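Ochratoxinase (PDB 4C65) hydrolyses ochratoxin A to ochratoxin alpha and L-phenylalanine, acting as a zinc-dependent carboxypeptidase that prefers C-terminal aromatic residues. Local coordinates at residues Gly140-Gln145 / Val202-Ala207; Val242-His247 / Ala258-Leu263. One frame throughout, in Å; residues are numbered along the deposited sequence. Where two conformers were deposited one is given.

In the fold
Contacts 1 and 2 are both buried and lie side by side in the twisted TIM barrel, with centres about 10 Å apart. Strand 203-206 of contact 1 and strand 242-246 of contact 2 are neighbours in one parallel sheet, joined by the backbones of I203, V205 and S243. Contact 1 links distant parts of the chain through a single bridge, with a water at each end. Contact 2 closes a compact beta-alpha-beta unit through two bridges. Both have an apolar side against barrel helices. Each holds a zinc ligand, K204 in contact 1 and H245 in contact 2. They differ in that contact 1 adds two waters to its backbone bonds, while contact 2 has two serines bonded to E264.

Contact 1. Residues Gly140-Gln145 / Val202-Ala207; sequences GAALSQ and VIKVMA
M206 has CG anti to its carbonyl carbon (chi1 -57°). This sets CG beside the backbone of the other strand, 3.5 Å from L143 O. The chain then bends at chi2 and is extended at chi3, and M206 CE reaches A142 CB at 3.9 Å. K204 takes a different first torsion, with CG anti to its backbone N (chi1 159°). In the conformer described, K204 CG lies 3.8 Å from A142 CB. The small A142 methyl thus meets two long side chains from strand 203-206.

Strands 142-144 and 203-206 run in the same general direction, at 34°, and share one bridge, L143 with V205. L143 N donates to K204 O at 2.8 Å in a nearly straight bond. M206 N donates to L143 O at 2.9 Å. Beyond this pair, waters take over. One gives a hydrogen to A141 O at 2.7 Å and accepts from K204 N. Another gives a hydrogen to M206 O at 2.9 Å and accepts from Q145 N.

L143 also carries the apolar side. Its CD1 approaches I203 CG2 at 4.3 Å, and its CB lies near V205 CG1. Helix 185-198 packs on L143 and I203, and helix 225-237 packs on I203 and V205. M206 touches the zinc ligand H245.

K204 is an active-site residue that binds both zinc sites, and in the conformer described its NZ also bonds to L115 O. The contact has two unlike sides. Aliphatic groups meet the helices, while A142 and M206 pack beside the metal-binding side chains. The two direct bonds grip L143 by both its N and its O, holding it between K204 and M206. The two waters satisfy buried backbone groups at either end of the bridge.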
loop_
_atom_site.group_PDB
_atom_site.type_symbol
_atom_site.label_atom_id
_atom_site.label_comp_id
_atom_site.label_asym_id
_atom_site.label_seq_id
_atom_site.Cartn_x
_atom_site.Cartn_y
_atom_site.Cartn_z
ATOM N N GLY A 140 11.954 22.579 -11.340
ATOM C CA GLY A 140 11.036 21.475 -11.116
ATOM C C GLY A 140 10.116 21.929 -9.995
ATOM O O GLY A 140 9.602 23.059 -10.037
ATOM N N ALA A 141 9.928 21.086 -8.989
ATOM C CA ALA A 141 9.091 21.441 -7.846
ATOM C C ALA A 141 9.813 22.380 -6.889
ATOM O O ALA A 141 11.022 22.265 -6.700
ATOM C CB ALA A 141 8.695 20.202 -7.104
ATOM N N ALA A 142 9.088 23.355 -6.346
ATOM C CA ALA A 142 9.586 24.129 -5.209
ATOM C C ALA A 142 9.634 23.160 -4.042
ATOM O O ALA A 142 8.698 22.364 -3.869
ATOM C CB ALA A 142 8.656 25.291 -4.892
ATOM N N LEU A 143 10.719 23.204 -3.274
ATOM C CA LEU A 143 10.834 22.367 -2.106
ATOM C C LEU A 143 10.315 23.081 -0.857
ATOM O O LEU A 143 10.661 24.221 -0.597
ATOM C CB LEU A 143 12.276 21.946 -1.876
ATOM C CG LEU A 143 13.086 21.320 -3.002
ATOM C CD1 LEU A 143 14.322 20.652 -2.423
ATOM C CD2 LEU A 143 12.292 20.307 -3.797
ATOM N N SER A 144 9.511 22.376 -0.068
ATOM C CA SER A 144 8.921 22.908 1.136
ATOM C C SER A 144 8.881 21.865 2.228
ATOM O O SER A 144 8.800 20.669 1.969
ATOM C CB SER A 144 7.513 23.372 0.845
ATOM O OG SER A 144 6.885 23.921 1.982
ATOM N N GLN A 145 8.975 22.314 3.467
ATOM C CA GLN A 145 8.688 21.453 4.600
ATOM C C GLN A 145 7.175 21.255 4.691
ATOM O O GLN A 145 6.417 22.052 4.161
ATOM C CB GLN A 145 9.228 22.068 5.900
ATOM C CG GLN A 145 8.702 23.464 6.188
ATOM C CD GLN A 145 8.852 23.836 7.618
ATOM O OE1 GLN A 145 9.876 24.383 8.029
ATOM N NE2 GLN A 145 7.836 23.545 8.408
ATOM N N VAL A 202 17.876 24.785 -11.806
ATOM C CA VAL A 202 18.029 25.508 -10.579
ATOM C C VAL A 202 17.278 24.741 -9.497
ATOM O O VAL A 202 16.438 23.892 -9.811
ATOM C CB VAL A 202 17.536 26.963 -10.729
ATOM C CG1 VAL A 202 16.029 27.036 -10.932
ATOM C CG2 VAL A 202 17.949 27.801 -9.512
ATOM N N ILE A 203 17.578 25.024 -8.227
ATOM C CA ILE A 203 16.768 24.490 -7.124
ATOM C C ILE A 203 16.103 25.622 -6.362
ATOM O O ILE A 203 16.732 26.630 -6.044
ATOM C CB ILE A 203 17.592 23.588 -6.171
ATOM C CG1 ILE A 203 18.167 22.390 -6.915
ATOM C CG2 ILE A 203 16.723 23.074 -5.009
ATOM C CD1 ILE A 203 17.128 21.449 -7.500
ATOM N N LYS A 204 14.826 25.445 -6.049
ATOM C CA LYS A 204 14.059 26.443 -5.279
ATOM C C LYS A 204 13.590 25.873 -3.951
ATOM O O LYS A 204 12.962 24.826 -3.917
ATOM C CB LYS A 204 12.857 26.920 -6.111
ATOM C CG LYS A 204 11.698 27.541 -5.358
ATOM C CD LYS A 204 11.819 29.025 -5.123
ATOM C CE LYS A 204 10.367 29.377 -4.664
ATOM N NZ LYS A 204 9.149 29.143 -5.565
ATOM N N VAL A 205 13.834 26.619 -2.863
ATOM C CA VAL A 205 13.322 26.263 -1.525
ATOM C C VAL A 205 12.423 27.356 -0.965
ATOM O O VAL A 205 12.559 28.527 -1.326
ATOM C CB VAL A 205 14.427 26.041 -0.480
ATOM C CG1 VAL A 205 15.295 24.896 -0.901
ATOM C CG2 VAL A 205 15.284 27.279 -0.280
ATOM N N MET A 206 11.494 26.944 -0.095
ATOM C CA MET A 206 10.709 27.862 0.696
ATOM C C MET A 206 11.471 27.969 2.010
ATOM O O MET A 206 11.579 27.012 2.759
ATOM C CB MET A 206 9.308 27.319 0.906
ATOM C CG MET A 206 8.549 27.013 -0.383
ATOM S SD MET A 206 8.393 28.420 -1.504
ATOM C CE MET A 206 7.007 27.870 -2.526
ATOM N N ALA A 207 12.024 29.145 2.256
ATOM C CA ALA A 207 12.849 29.378 3.410
ATOM C C ALA A 207 12.175 30.320 4.381
ATOM O O ALA A 207 12.774 30.726 5.377
ATOM C CB ALA A 207 14.189 29.918 2.978
HETATM O O HOH W 1 13.668 22.892 -6.794
HETATM O O HOH W 2 9.563 25.130 3.498
#

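Contact 2. Residues Val242-His247 / Ala258-Leu263; sequences VSAHVH and AGCKSL
The beta-alpha-beta unit formed by strand 242-246, helix 249-258 and strand 262-263 brings V242 against C260 and S243 against S262. The helix ends in a Schellman motif at G259, and the chain turns back to run parallel to the first strand. V242 O accepts two backbone bonds, from K261 N at 3.1 Å and a weak one from S262 N at 3.3 Å. Further along, A244 N donates to S262 O at 2.9 Å. A water accepts from V242 N and donates to G259 O.

On the helix side, V242 CG1 is anti to its backbone N (chi1 172°) and touches C260 SG at 3.6 Å. The same sulfur lies 3.9 Å from A244 CB. L263 CD2 meets the A244 methyl at 3.8 Å. V246 CG2 lies across L263, 3.9 Å from its CB. A255 of helix 249-258 touches A244, V246 and L263.

The other face of the sheet is polar. S243 OG and S262 OG are 3.7 Å apart and are not bonded to each other. S243 lies about 4 Å from the zinc ligand K204, between nearest side-chain atoms, and the next residue, H245's strand neighbour A244, leads on to H245, itself a zinc ligand. E264 OE2 is a hydrogen-bond partner of both serine hydroxyls, and R113 NH1 gives S262 OG a second one.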
loop_
_atom_site.group_PDB
_atom_site.type_symbol
_atom_site.label_atom_id
_atom_site.label_comp_id
_atom_site.label_asym_id
_atom_site.label_seq_id
_atom_site.Cartn_x
_atom_site.Cartn_y
_atom_site.Cartn_z
ATOM N N VAL A 242 20.854 27.412 -5.462
ATOM C CA VAL A 242 19.558 27.351 -4.843
ATOM C C VAL A 242 19.030 28.753 -4.749
ATOM O O VAL A 242 19.739 29.685 -4.369
ATOM C CB VAL A 242 19.629 26.736 -3.439
ATOM C CG1 VAL A 242 18.296 26.865 -2.734
ATOM C CG2 VAL A 242 20.072 25.293 -3.508
ATOM N N SER A 243 17.770 28.893 -5.112
ATOM C CA SER A 243 17.048 30.117 -4.933
ATOM C C SER A 243 16.115 29.908 -3.768
ATOM O O SER A 243 15.406 28.898 -3.699
ATOM C CB SER A 243 16.231 30.433 -6.195
ATOM O OG SER A 243 15.389 31.558 -5.987
ATOM N N ALA A 244 16.072 30.892 -2.879
ATOM C CA ALA A 244 15.287 30.816 -1.669
ATOM C C ALA A 244 14.214 31.901 -1.609
ATOM O O ALA A 244 14.528 33.087 -1.674
ATOM C CB ALA A 244 16.206 30.963 -0.479
ATOM N N HIS A 245 12.956 31.468 -1.483
ATOM C CA HIS A 245 11.844 32.317 -1.097
ATOM C C HIS A 245 12.058 32.768 0.339
ATOM O O HIS A 245 12.011 31.958 1.261
ATOM C CB HIS A 245 10.546 31.532 -1.260
ATOM C CG HIS A 245 9.354 32.147 -0.608
ATOM N ND1 HIS A 245 8.345 32.728 -1.338
ATOM C CD2 HIS A 245 8.953 32.189 0.687
ATOM C CE1 HIS A 245 7.397 33.153 -0.520
ATOM N NE2 HIS A 245 7.736 32.829 0.716
ATOM N N VAL A 246 12.309 34.062 0.532
ATOM C CA VAL A 246 12.499 34.648 1.879
ATOM C C VAL A 246 11.811 36.001 2.064
ATOM O O VAL A 246 11.892 36.888 1.207
ATOM C CB VAL A 246 13.998 34.815 2.228
ATOM C CG1 VAL A 246 14.636 33.469 2.506
ATOM C CG2 VAL A 246 14.752 35.526 1.117
ATOM N N HIS A 247 11.146 36.170 3.192
ATOM C CA HIS A 247 10.577 37.460 3.547
ATOM C C HIS A 247 11.259 37.956 4.813
ATOM O O HIS A 247 12.077 38.886 4.762
ATOM C CB HIS A 247 9.054 37.358 3.735
ATOM C CG HIS A 247 8.296 37.225 2.449
ATOM N ND1 HIS A 247 8.212 38.246 1.524
ATOM C CD2 HIS A 247 7.600 36.193 1.924
ATOM C CE1 HIS A 247 7.509 37.844 0.484
ATOM N NE2 HIS A 247 7.120 36.603 0.703
ATOM N N ALA A 258 23.235 29.017 4.730
ATOM C CA ALA A 258 23.207 27.694 4.092
ATOM C C ALA A 258 23.941 27.642 2.755
ATOM O O ALA A 258 24.406 26.577 2.359
ATOM C CB ALA A 258 21.779 27.242 3.888
ATOM N N GLY A 259 24.045 28.786 2.070
ATOM C CA GLY A 259 24.774 28.876 0.819
ATOM C C GLY A 259 23.921 29.170 -0.398
ATOM O O GLY A 259 24.395 29.034 -1.520
ATOM N N CYS A 260 22.667 29.567 -0.188
ATOM C CA CYS A 260 21.793 29.952 -1.294
ATOM C C CYS A 260 22.396 31.156 -2.021
ATOM O O CYS A 260 23.004 31.995 -1.392
ATOM C CB CYS A 260 20.394 30.292 -0.790
ATOM S SG CYS A 260 19.542 28.920 -0.008
ATOM N N LYS A 261 22.244 31.191 -3.341
ATOM C CA LYS A 261 22.896 32.185 -4.166
ATOM C C LYS A 261 21.924 33.114 -4.830
ATOM O O LYS A 261 22.313 34.036 -5.502
ATOM C CB LYS A 261 23.802 31.519 -5.187
ATOM C CG LYS A 261 25.005 30.842 -4.559
ATOM C CD LYS A 261 25.940 31.829 -3.861
ATOM C CE LYS A 261 27.312 31.838 -4.496
ATOM N NZ LYS A 261 27.662 33.149 -5.131
ATOM N N SER A 262 20.639 32.888 -4.616
ATOM C CA SER A 262 19.613 33.770 -5.139
ATOM C C SER A 262 18.498 33.863 -4.114
ATOM O O SER A 262 18.098 32.863 -3.537
ATOM C CB SER A 262 19.113 33.213 -6.480
ATOM O OG SER A 262 18.024 33.964 -6.999
ATOM N N LEU A 263 18.021 35.061 -3.840
ATOM C CA LEU A 263 16.947 35.231 -2.880
ATOM C C LEU A 263 15.804 35.935 -3.542
ATOM O O LEU A 263 16.016 36.915 -4.286
ATOM C CB LEU A 263 17.412 36.046 -1.676
ATOM C CG LEU A 263 18.593 35.467 -0.929
ATOM C CD1 LEU A 263 19.018 36.439 0.164
ATOM C CD2 LEU A 263 18.280 34.103 -0.348
HETATM O O HOH W 3 23.404 27.815 -4.015
#